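Local coordinates for putative carboxynorspermidine decarboxylase protein (Sinorhizobium meliloti, PDB 3MT1) that probably catalyses the pyridoxal 5'-phosphate-dependent decarboxylation of carboxynorspermidine and carboxyspermidine, giving norspermidine and spermidine for polyamine biosynthesis, at residues 16-21 with 46-51; 22-27 with 207-212; 26-31 with 214-219. All coordinates share one frame; numbering follows the deposited sequence.

Interaction 1: residues 16-21 with 46-51; sequences RNMERI and DLMRDY
Met18 sets out with CG anti to its carbonyl carbon and beside its backbone N (chi1 -73°), and further bends at chi2 and chi3 carry SE and CE on to Met48, while the helix backbone sets CB over Tyr51; Tyr51, its CG likewise anti to the carbonyl carbon (chi1 -58°), turns a ring face to the helix opposite. The contact lies on the TIM-type alpha/beta barrel of this decarboxylase, where helix 11-28, which precedes the first barrel strand, meets the short helix 45-49 and the residues after it. Met18 CB makes a CH-pi contact, 3.8 Å from the centroid of the Tyr51 ring and 22° off its normal. Glu19 lies alongside the same ring, its CG 4.0 Å from Tyr51 CE1, so the aliphatic part of an exposed acid serves as apolar cover. Ile21 adds CG2, 3.7 Å from Tyr51 O. Long, unbranched methionines, present here as selenomethionine, suit the buried side: Met18 and Met48 cross obliquely, with Met18 SE 3.7 Å from Met48 CB. Both also touch Ser235 of helix 233-236, and Met48 reaches Leu34 on strand 31-35. Beyond the selenium atoms the two methyls meet tip to tip, Met18 CE lying 3.6 Å from Met48 CE.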
loop_
_atom_site.group_PDB
_atom_site.type_symbol
_atom_site.label_atom_id
_atom_site.label_comp_id
_atom_site.label_asym_id
_atom_site.label_seq_id
_atom_site.Cartn_x
_atom_site.Cartn_y
_atom_site.Cartn_z
ATOM N N ARG B 16 -6.178 -27.537 -7.592
ATOM C CA ARG B 16 -6.746 -28.241 -6.436
ATOM C C ARG B 16 -7.929 -27.411 -5.907
ATOM O O ARG B 16 -9.018 -27.929 -5.780
ATOM C CB ARG B 16 -5.639 -28.515 -5.390
ATOM C CG ARG B 16 -6.002 -29.141 -4.015
ATOM C CD ARG B 16 -5.109 -28.509 -2.900
ATOM N NE ARG B 16 -4.975 -27.052 -3.175
ATOM C CZ ARG B 16 -4.245 -26.157 -2.497
ATOM N NH1 ARG B 16 -3.524 -26.499 -1.437
ATOM N NH2 ARG B 16 -4.248 -24.888 -2.896
ATOM N N ASN B 17 -7.742 -26.103 -5.703
ATOM C CA ASN B 17 -8.801 -25.225 -5.195
ATOM C C ASN B 17 -9.959 -25.131 -6.153
ATOM O O ASN B 17 -11.123 -25.113 -5.753
ATOM C CB ASN B 17 -8.294 -23.800 -4.955
ATOM C CG ASN B 17 -7.344 -23.692 -3.789
ATOM O OD1 ASN B 17 -7.186 -24.624 -2.994
ATOM N ND2 ASN B 17 -6.693 -22.540 -3.679
HETATM N N MSE B 18 -9.626 -25.046 -7.426
HETATM C CA MSE B 18 -10.622 -24.873 -8.424
HETATM C C MSE B 18 -11.528 -26.093 -8.466
HETATM O O MSE B 18 -12.730 -25.959 -8.565
HETATM C CB MSE B 18 -9.943 -24.599 -9.745
HETATM C CG MSE B 18 -9.347 -23.179 -9.797
HETATM SE SE MSE B 18 -10.734 -21.791 -9.646
HETATM C CE MSE B 18 -10.386 -21.101 -7.842
ATOM N N GLU B 19 -10.968 -27.284 -8.313
ATOM C CA GLU B 19 -11.761 -28.504 -8.350
ATOM C C GLU B 19 -12.697 -28.620 -7.159
ATOM O O GLU B 19 -13.763 -29.243 -7.259
ATOM C CB GLU B 19 -10.872 -29.729 -8.378
ATOM C CG GLU B 19 -9.967 -29.811 -9.566
ATOM C CD GLU B 19 -8.907 -30.893 -9.409
ATOM O OE1 GLU B 19 -8.433 -31.165 -8.273
ATOM O OE2 GLU B 19 -8.536 -31.483 -10.438
ATOM N N ARG B 20 -12.315 -28.037 -6.033
ATOM C CA ARG B 20 -13.149 -28.178 -4.838
ATOM C C ARG B 20 -14.331 -27.223 -4.941
ATOM O O ARG B 20 -15.455 -27.557 -4.573
ATOM C CB ARG B 20 -12.330 -27.958 -3.576
ATOM C CG ARG B 20 -11.118 -28.860 -3.517
ATOM C CD ARG B 20 -10.285 -28.595 -2.286
ATOM N NE ARG B 20 -9.484 -29.760 -1.965
ATOM C CZ ARG B 20 -8.776 -29.911 -0.855
ATOM N NH1 ARG B 20 -8.739 -28.947 0.057
ATOM N NH2 ARG B 20 -8.089 -31.021 -0.673
ATOM N N ILE B 21 -14.059 -26.043 -5.487
ATOM C CA ILE B 21 -15.099 -25.109 -5.910
ATOM C C ILE B 21 -16.156 -25.741 -6.869
ATOM O O ILE B 21 -17.344 -25.771 -6.548
ATOM C CB ILE B 21 -14.459 -23.806 -6.490
ATOM C CG1 ILE B 21 -13.808 -23.032 -5.333
ATOM C CG2 ILE B 21 -15.500 -22.965 -7.225
ATOM C CD1 ILE B 21 -13.265 -21.676 -5.649
ATOM N N ASP B 46 -7.788 -17.797 -17.357
ATOM C CA ASP B 46 -8.055 -18.879 -18.300
ATOM C C ASP B 46 -8.092 -20.196 -17.584
ATOM O O ASP B 46 -8.942 -21.034 -17.880
ATOM C CB ASP B 46 -7.047 -18.894 -19.463
ATOM C CG ASP B 46 -7.376 -17.823 -20.523
ATOM O OD1 ASP B 46 -8.580 -17.471 -20.627
ATOM O OD2 ASP B 46 -6.457 -17.317 -21.239
ATOM N N LEU B 47 -7.201 -20.374 -16.616
ATOM C CA LEU B 47 -7.255 -21.581 -15.815
ATOM C C LEU B 47 -8.479 -21.634 -14.888
ATOM O O LEU B 47 -9.119 -22.662 -14.819
ATOM C CB LEU B 47 -5.931 -21.861 -15.092
ATOM C CG LEU B 47 -5.963 -22.848 -13.917
ATOM C CD1 LEU B 47 -6.034 -24.323 -14.374
ATOM C CD2 LEU B 47 -4.755 -22.623 -13.027
HETATM N N MSE B 48 -8.850 -20.530 -14.246
HETATM C CA MSE B 48 -9.964 -20.538 -13.291
HETATM C C MSE B 48 -11.366 -20.550 -13.930
HETATM O O MSE B 48 -12.319 -21.057 -13.330
HETATM C CB MSE B 48 -9.848 -19.343 -12.335
HETATM C CG MSE B 48 -8.568 -19.319 -11.588
HETATM SE SE MSE B 48 -8.203 -17.662 -10.674
HETATM C CE MSE B 48 -9.300 -17.943 -9.139
ATOM N N ARG B 49 -11.484 -19.957 -15.116
ATOM C CA ARG B 49 -12.752 -19.792 -15.823
ATOM C C ARG B 49 -13.642 -21.056 -15.828
ATOM O O ARG B 49 -14.826 -20.999 -15.487
ATOM C CB ARG B 49 -12.479 -19.340 -17.279
ATOM C CG ARG B 49 -13.495 -18.370 -17.829
ATOM C CD ARG B 49 -13.302 -17.989 -19.292
ATOM N NE ARG B 49 -14.543 -18.266 -20.039
ATOM C CZ ARG B 49 -15.140 -17.444 -20.915
ATOM N NH1 ARG B 49 -14.641 -16.224 -21.170
ATOM N NH2 ARG B 49 -16.267 -17.832 -21.539
ATOM N N ASP B 50 -13.072 -22.193 -16.222
ATOM C CA ASP B 50 -13.894 -23.380 -16.417
ATOM C C ASP B 50 -14.414 -24.007 -15.128
ATOM O O ASP B 50 -15.200 -24.946 -15.184
ATOM C CB ASP B 50 -13.165 -24.417 -17.264
ATOM C CG ASP B 50 -12.826 -23.897 -18.654
ATOM O OD1 ASP B 50 -13.687 -23.223 -19.281
ATOM O OD2 ASP B 50 -11.697 -24.163 -19.115
ATOM N N TYR B 51 -13.996 -23.473 -13.977
ATOM C CA TYR B 51 -14.390 -24.025 -12.695
ATOM C C TYR B 51 -15.278 -23.088 -11.919
ATOM O O TYR B 51 -15.828 -23.465 -10.875
ATOM C CB TYR B 51 -13.178 -24.391 -11.833
ATOM C CG TYR B 51 -12.175 -25.392 -12.417
ATOM C CD1 TYR B 51 -12.268 -26.762 -12.125
ATOM C CD2 TYR B 51 -11.112 -24.959 -13.232
ATOM C CE1 TYR B 51 -11.319 -27.676 -12.618
ATOM C CE2 TYR B 51 -10.174 -25.857 -13.748
ATOM C CZ TYR B 51 -10.272 -27.221 -13.428
ATOM O OH TYR B 51 -9.345 -28.127 -13.932
#

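Interaction 2: residues 22-27 with 207-212; sequences AHVREK and YPVDAF
The polar part of this contact rests on one hydrogen bond, from His23 NE2 to Asp210 OD1, 3.0 Å long with an N-H...O angle of 157°. His23 reaches out with CG anti to its backbone N (chi1 180°), which carries the imidazole across to the other helix. Asp210 OD1 sits at the ring edge, close to the imidazole plane, but the histidine nitrogen approaches OD1 from above the carboxylate plane, the two planes being 71° apart. Lys27 belongs to the same cluster: its CG lies over one face of the His23 ring, and its NZ stays 5.3 Å from Asp210 OD1, too far for a salt bridge. The carboxylate would probably favour a protonated His23, and it sits in the first turn of helix 209-223, where a negative charge is likely to be welcome.

That helix is introduced by Pro208, the centre of an inverse gamma turn and also the N-cap residue, whose O accepts from Phe212 N. Around the TIM-type barrel, helix 209-223 and helix 11-28 precede strands 226-229 and 31-35, the neighbouring strands at which the barrel closes, so the two helices lie side by side on its outer surface.

Apolar contacts accompany the hydrogen bond on the side of Val24 and Phe212. Val209, pointing at the other helix, uses a single methyl twice: CG1, on a side chain short enough to sit between both partners, lies 3.4 Å from His23 CD2 and 3.6 Å from Val24 CG2. Beta-branching suits Val24, which offers a methyl to each of two neighbours; while CG2 meets Val209, CG1 turns to Phe212 CE2 at 4.0 Å. The Phe212 ring is buried, meeting Phe173 edge-to-face and the ring of Phe202 as well.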
loop_
_atom_site.group_PDB
_atom_site.type_symbol
_atom_site.label_atom_id
_atom_site.label_comp_id
_atom_site.label_asym_id
_atom_site.label_seq_id
_atom_site.Cartn_x
_atom_site.Cartn_y
_atom_site.Cartn_z
ATOM N N ALA B 22 -15.716 -26.252 -8.013
ATOM C CA ALA B 22 -16.585 -26.986 -8.940
ATOM C C ALA B 22 -17.472 -28.055 -8.211
ATOM O O ALA B 22 -18.709 -28.103 -8.374
ATOM C CB ALA B 22 -15.738 -27.627 -10.008
ATOM N N HIS B 23 -16.829 -28.891 -7.399
ATOM C CA HIS B 23 -17.516 -29.900 -6.595
ATOM C C HIS B 23 -18.683 -29.249 -5.824
ATOM O O HIS B 23 -19.812 -29.698 -5.914
ATOM C CB HIS B 23 -16.497 -30.551 -5.656
ATOM C CG HIS B 23 -17.064 -31.605 -4.771
ATOM N ND1 HIS B 23 -17.037 -32.943 -5.098
ATOM C CD2 HIS B 23 -17.655 -31.524 -3.556
ATOM C CE1 HIS B 23 -17.598 -33.640 -4.125
ATOM N NE2 HIS B 23 -17.983 -32.802 -3.178
ATOM N N VAL B 24 -18.416 -28.150 -5.125
ATOM C CA VAL B 24 -19.470 -27.427 -4.432
ATOM C C VAL B 24 -20.562 -26.951 -5.396
ATOM O O VAL B 24 -21.741 -27.150 -5.126
ATOM C CB VAL B 24 -18.915 -26.214 -3.665
ATOM C CG1 VAL B 24 -20.050 -25.251 -3.270
ATOM C CG2 VAL B 24 -18.088 -26.666 -2.458
ATOM N N ARG B 25 -20.172 -26.335 -6.511
ATOM C CA ARG B 25 -21.128 -25.856 -7.497
ATOM C C ARG B 25 -22.004 -27.015 -7.988
ATOM O O ARG B 25 -23.203 -26.872 -8.189
ATOM C CB ARG B 25 -20.400 -25.243 -8.695
ATOM C CG ARG B 25 -19.518 -24.094 -8.336
ATOM C CD ARG B 25 -18.730 -23.499 -9.512
ATOM N NE ARG B 25 -19.454 -23.461 -10.771
ATOM C CZ ARG B 25 -19.206 -24.295 -11.781
ATOM N NH1 ARG B 25 -18.240 -25.203 -11.676
ATOM N NH2 ARG B 25 -19.914 -24.220 -12.900
ATOM N N GLU B 26 -21.384 -28.166 -8.170
ATOM C CA GLU B 26 -22.045 -29.327 -8.717
ATOM C C GLU B 26 -23.073 -29.889 -7.687
ATOM O O GLU B 26 -24.252 -30.117 -8.015
ATOM C CB GLU B 26 -20.937 -30.330 -9.065
ATOM C CG GLU B 26 -21.341 -31.622 -9.732
ATOM C CD GLU B 26 -20.234 -32.686 -9.584
ATOM O OE1 GLU B 26 -19.054 -32.293 -9.354
ATOM O OE2 GLU B 26 -20.529 -33.898 -9.701
ATOM N N LYS B 27 -22.620 -30.059 -6.442
ATOM C CA LYS B 27 -23.420 -30.631 -5.356
ATOM C C LYS B 27 -24.523 -29.707 -4.896
ATOM O O LYS B 27 -25.607 -30.170 -4.538
ATOM C CB LYS B 27 -22.539 -30.951 -4.151
ATOM C CG LYS B 27 -21.503 -32.035 -4.367
ATOM C CD LYS B 27 -22.078 -33.249 -5.058
ATOM C CE LYS B 27 -21.123 -34.398 -4.960
ATOM N NZ LYS B 27 -21.508 -35.540 -5.831
ATOM N N TYR B 207 -12.577 -29.411 5.392
ATOM C CA TYR B 207 -13.895 -28.790 5.457
ATOM C C TYR B 207 -14.986 -29.782 5.010
ATOM O O TYR B 207 -14.769 -30.566 4.055
ATOM C CB TYR B 207 -13.935 -27.533 4.607
ATOM C CG TYR B 207 -15.048 -26.577 4.962
ATOM C CD1 TYR B 207 -14.865 -25.602 5.960
ATOM C CD2 TYR B 207 -16.273 -26.632 4.292
ATOM C CE1 TYR B 207 -15.876 -24.713 6.289
ATOM C CE2 TYR B 207 -17.287 -25.753 4.601
ATOM C CZ TYR B 207 -17.089 -24.794 5.606
ATOM O OH TYR B 207 -18.104 -23.915 5.900
ATOM N N PRO B 208 -16.154 -29.768 5.708
ATOM C CA PRO B 208 -17.250 -30.695 5.369
ATOM C C PRO B 208 -17.987 -30.167 4.154
ATOM O O PRO B 208 -19.111 -29.668 4.251
ATOM C CB PRO B 208 -18.144 -30.674 6.609
ATOM C CG PRO B 208 -17.454 -29.724 7.634
ATOM C CD PRO B 208 -16.508 -28.892 6.840
ATOM N N VAL B 209 -17.319 -30.295 3.014
ATOM C CA VAL B 209 -17.755 -29.729 1.757
ATOM C C VAL B 209 -19.150 -30.208 1.322
ATOM O O VAL B 209 -19.904 -29.467 0.680
ATOM C CB VAL B 209 -16.657 -29.975 0.684
ATOM C CG1 VAL B 209 -17.139 -29.650 -0.706
ATOM C CG2 VAL B 209 -15.436 -29.107 0.998
ATOM N N ASP B 210 -19.503 -31.430 1.721
ATOM C CA ASP B 210 -20.754 -32.070 1.294
ATOM C C ASP B 210 -21.911 -31.745 2.217
ATOM O O ASP B 210 -23.012 -31.473 1.757
ATOM C CB ASP B 210 -20.560 -33.571 1.176
ATOM C CG ASP B 210 -19.595 -33.944 0.058
ATOM O OD1 ASP B 210 -19.925 -33.706 -1.136
ATOM O OD2 ASP B 210 -18.505 -34.475 0.380
ATOM N N ALA B 211 -21.659 -31.765 3.514
ATOM C CA ALA B 211 -22.576 -31.160 4.458
ATOM C C ALA B 211 -22.901 -29.704 4.030
ATOM O O ALA B 211 -24.059 -29.313 3.922
ATOM C CB ALA B 211 -21.967 -31.200 5.867
ATOM N N PHE B 212 -21.872 -28.914 3.769
ATOM C CA PHE B 212 -22.020 -27.512 3.347
ATOM C C PHE B 212 -22.812 -27.313 2.034
ATOM O O PHE B 212 -23.621 -26.387 1.943
ATOM C CB PHE B 212 -20.626 -26.903 3.256
ATOM C CG PHE B 212 -20.564 -25.583 2.576
ATOM C CD1 PHE B 212 -20.916 -24.420 3.247
ATOM C CD2 PHE B 212 -20.084 -25.486 1.271
ATOM C CE1 PHE B 212 -20.817 -23.180 2.631
ATOM C CE2 PHE B 212 -19.994 -24.253 0.643
ATOM C CZ PHE B 212 -20.354 -23.091 1.333
#

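Interaction 3: residues 26-31 with 214-219; sequences EKSGAK and ARLRAF
Helix 11-28 ends where Gly29 takes a positive phi (74°), and the chain turns off toward the first barrel strand just where Ser28 CA comes within 5.1 Å of Arg217 CA on the neighbouring helix. The small Ser28 and Gly29 suit so close an approach. Glycine tolerates the positive phi, and a side chain on Gly29 would point at Arg217. Ser28 takes the crowded rotamer (chi1 58°), with OG between its backbone N and carbonyl carbon. From there OG accepts a hydrogen bond from Ala30 N, 3.0 Å long with an N-H...O angle of 160°, forming an ST turn, and it is also hydrogen-bonded to Val24 O one turn back. The buried hydroxyl is thus gripped on two counts, tying the last helical turn to the residue that leads into the strand.

In the TIM-type barrel this is the joint between helix 11-28 and strand 31-35, which pairs with strand 226-229; helix 209-223 lies against the joint from outside. Leu216 supplies the apolar half of the contact. Its CB lies 3.8 Å from Ser28 CB, and its CD1 reaches past Ser28 to Ala30 CB at 4.2 Å, where the single methyl of alanine is enough to make contact. An alanine in place of Ser28 would probably loosen the turn, since it would lose both the acceptor for Ala30 N and the link to Val24 O.

On the outer side Arg217, bent at chi2, lays its guanidinium across the helix end. Ser28 O sits over one face, 3.4 Å from Arg217 NH1, and Lys27 O approaches Arg217 NE to 3.1 Å, but the angles are too poor for hydrogen bonds. The positive charge is nevertheless likely to be favoured beside carbonyl oxygens at a helix C terminus.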
loop_
_atom_site.group_PDB
_atom_site.type_symbol
_atom_site.label_atom_id
_atom_site.label_comp_id
_atom_site.label_asym_id
_atom_site.label_seq_id
_atom_site.Cartn_x
_atom_site.Cartn_y
_atom_site.Cartn_z
ATOM N N GLU B 26 -21.384 -28.166 -8.170
ATOM C CA GLU B 26 -22.045 -29.327 -8.717
ATOM C C GLU B 26 -23.073 -29.889 -7.687
ATOM O O GLU B 26 -24.252 -30.117 -8.015
ATOM C CB GLU B 26 -20.937 -30.330 -9.065
ATOM C CG GLU B 26 -21.341 -31.622 -9.732
ATOM C CD GLU B 26 -20.234 -32.686 -9.584
ATOM O OE1 GLU B 26 -19.054 -32.293 -9.354
ATOM O OE2 GLU B 26 -20.529 -33.898 -9.701
ATOM N N LYS B 27 -22.620 -30.059 -6.442
ATOM C CA LYS B 27 -23.420 -30.631 -5.356
ATOM C C LYS B 27 -24.523 -29.707 -4.896
ATOM O O LYS B 27 -25.607 -30.170 -4.538
ATOM C CB LYS B 27 -22.539 -30.951 -4.151
ATOM C CG LYS B 27 -21.503 -32.035 -4.367
ATOM C CD LYS B 27 -22.078 -33.249 -5.058
ATOM C CE LYS B 27 -21.123 -34.398 -4.960
ATOM N NZ LYS B 27 -21.508 -35.540 -5.831
ATOM N N SER B 28 -24.252 -28.404 -4.925
ATOM C CA SER B 28 -25.127 -27.413 -4.339
ATOM C C SER B 28 -26.011 -26.789 -5.374
ATOM O O SER B 28 -27.122 -26.404 -5.053
ATOM C CB SER B 28 -24.313 -26.289 -3.668
ATOM O OG SER B 28 -23.437 -25.662 -4.599
ATOM N N GLY B 29 -25.509 -26.640 -6.604
ATOM C CA GLY B 29 -26.168 -25.805 -7.620
ATOM C C GLY B 29 -25.979 -24.318 -7.341
ATOM O O GLY B 29 -26.594 -23.459 -7.981
ATOM N N ALA B 30 -25.133 -24.000 -6.366
ATOM C CA ALA B 30 -24.821 -22.618 -6.060
ATOM C C ALA B 30 -23.776 -22.181 -7.089
ATOM O O ALA B 30 -23.083 -23.021 -7.676
ATOM C CB ALA B 30 -24.309 -22.485 -4.642
ATOM N N LYS B 31 -23.695 -20.883 -7.358
ATOM C CA LYS B 31 -22.688 -20.390 -8.302
ATOM C C LYS B 31 -21.584 -19.680 -7.521
ATOM O O LYS B 31 -21.828 -19.177 -6.461
ATOM C CB LYS B 31 -23.334 -19.487 -9.354
ATOM C CG LYS B 31 -24.085 -20.280 -10.453
ATOM C CD LYS B 31 -24.827 -19.367 -11.416
ATOM C CE LYS B 31 -25.784 -20.159 -12.286
ATOM N NZ LYS B 31 -25.057 -20.693 -13.473
ATOM N N ALA B 214 -25.038 -29.482 1.007
ATOM C CA ALA B 214 -26.385 -29.925 1.361
ATOM C C ALA B 214 -27.143 -28.808 2.068
ATOM O O ALA B 214 -28.345 -28.646 1.899
ATOM C CB ALA B 214 -26.308 -31.143 2.239
ATOM N N ARG B 215 -26.425 -28.030 2.862
ATOM C CA ARG B 215 -27.024 -26.904 3.552
ATOM C C ARG B 215 -27.355 -25.780 2.548
ATOM O O ARG B 215 -28.359 -25.076 2.712
ATOM C CB ARG B 215 -26.093 -26.417 4.677
ATOM C CG ARG B 215 -26.603 -25.213 5.432
ATOM C CD ARG B 215 -27.848 -25.552 6.270
ATOM N NE ARG B 215 -28.413 -24.385 6.971
ATOM C CZ ARG B 215 -29.443 -23.664 6.520
ATOM N NH1 ARG B 215 -30.023 -23.964 5.366
ATOM N NH2 ARG B 215 -29.895 -22.639 7.220
ATOM N N LEU B 216 -26.504 -25.627 1.524
ATOM C CA LEU B 216 -26.734 -24.693 0.437
ATOM C C LEU B 216 -27.992 -25.093 -0.343
ATOM O O LEU B 216 -28.866 -24.254 -0.597
ATOM C CB LEU B 216 -25.493 -24.585 -0.475
ATOM C CG LEU B 216 -24.214 -23.892 0.081
ATOM C CD1 LEU B 216 -23.052 -23.867 -0.887
ATOM C CD2 LEU B 216 -24.488 -22.496 0.543
ATOM N N ARG B 217 -28.098 -26.381 -0.682
ATOM C CA ARG B 217 -29.275 -26.900 -1.369
ATOM C C ARG B 217 -30.577 -26.531 -0.654
ATOM O O ARG B 217 -31.531 -26.062 -1.282
ATOM C CB ARG B 217 -29.190 -28.420 -1.531
ATOM C CG ARG B 217 -28.536 -28.890 -2.830
ATOM C CD ARG B 217 -29.392 -29.909 -3.602
ATOM N NE ARG B 217 -28.717 -30.320 -4.834
ATOM C CZ ARG B 217 -28.788 -29.673 -5.998
ATOM N NH1 ARG B 217 -29.518 -28.575 -6.126
ATOM N NH2 ARG B 217 -28.118 -30.118 -7.053
ATOM N N ALA B 218 -30.598 -26.744 0.658
ATOM C CA ALA B 218 -31.817 -26.579 1.454
ATOM C C ALA B 218 -32.267 -25.107 1.547
ATOM O O ALA B 218 -33.462 -24.795 1.537
ATOM C CB ALA B 218 -31.633 -27.186 2.825
ATOM N N PHE B 219 -31.307 -24.203 1.631
ATOM C CA PHE B 219 -31.631 -22.797 1.625
ATOM C C PHE B 219 -32.209 -22.422 0.264
ATOM O O PHE B 219 -33.218 -21.739 0.186
ATOM C CB PHE B 219 -30.392 -21.965 1.905
ATOM C CG PHE B 219 -30.660 -20.504 1.964
ATOM C CD1 PHE B 219 -30.661 -19.739 0.803
ATOM C CD2 PHE B 219 -30.910 -19.883 3.188
ATOM C CE1 PHE B 219 -30.917 -18.378 0.859
ATOM C CE2 PHE B 219 -31.174 -18.525 3.261
ATOM C CZ PHE B 219 -31.177 -17.765 2.095
#

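From the N terminus, helix 11-28 supplies the first partner of all three contacts. Interaction 1 closes a short loop that contains strand 31-35, to helix 45-49 and Tyr51. Interactions 2 and 3 close far longer loops, spanning most of the barrel, to successive parts of helix 209-223. Both of these cross interaction 1, because their first segments fall inside its loop and their second segments far beyond it. Interactions 2 and 3 share Glu26 and Lys27 and advance in the same direction along both helices, touching where Val24 meets Leu216. Interaction 1 touches interaction 2 through Tyr51 with Ala22 and Arg25. Together they hold helix 11-28 between helix 45-49 and helix 209-223, next to the seam where strands 31-35 and 226-229 close the barrel.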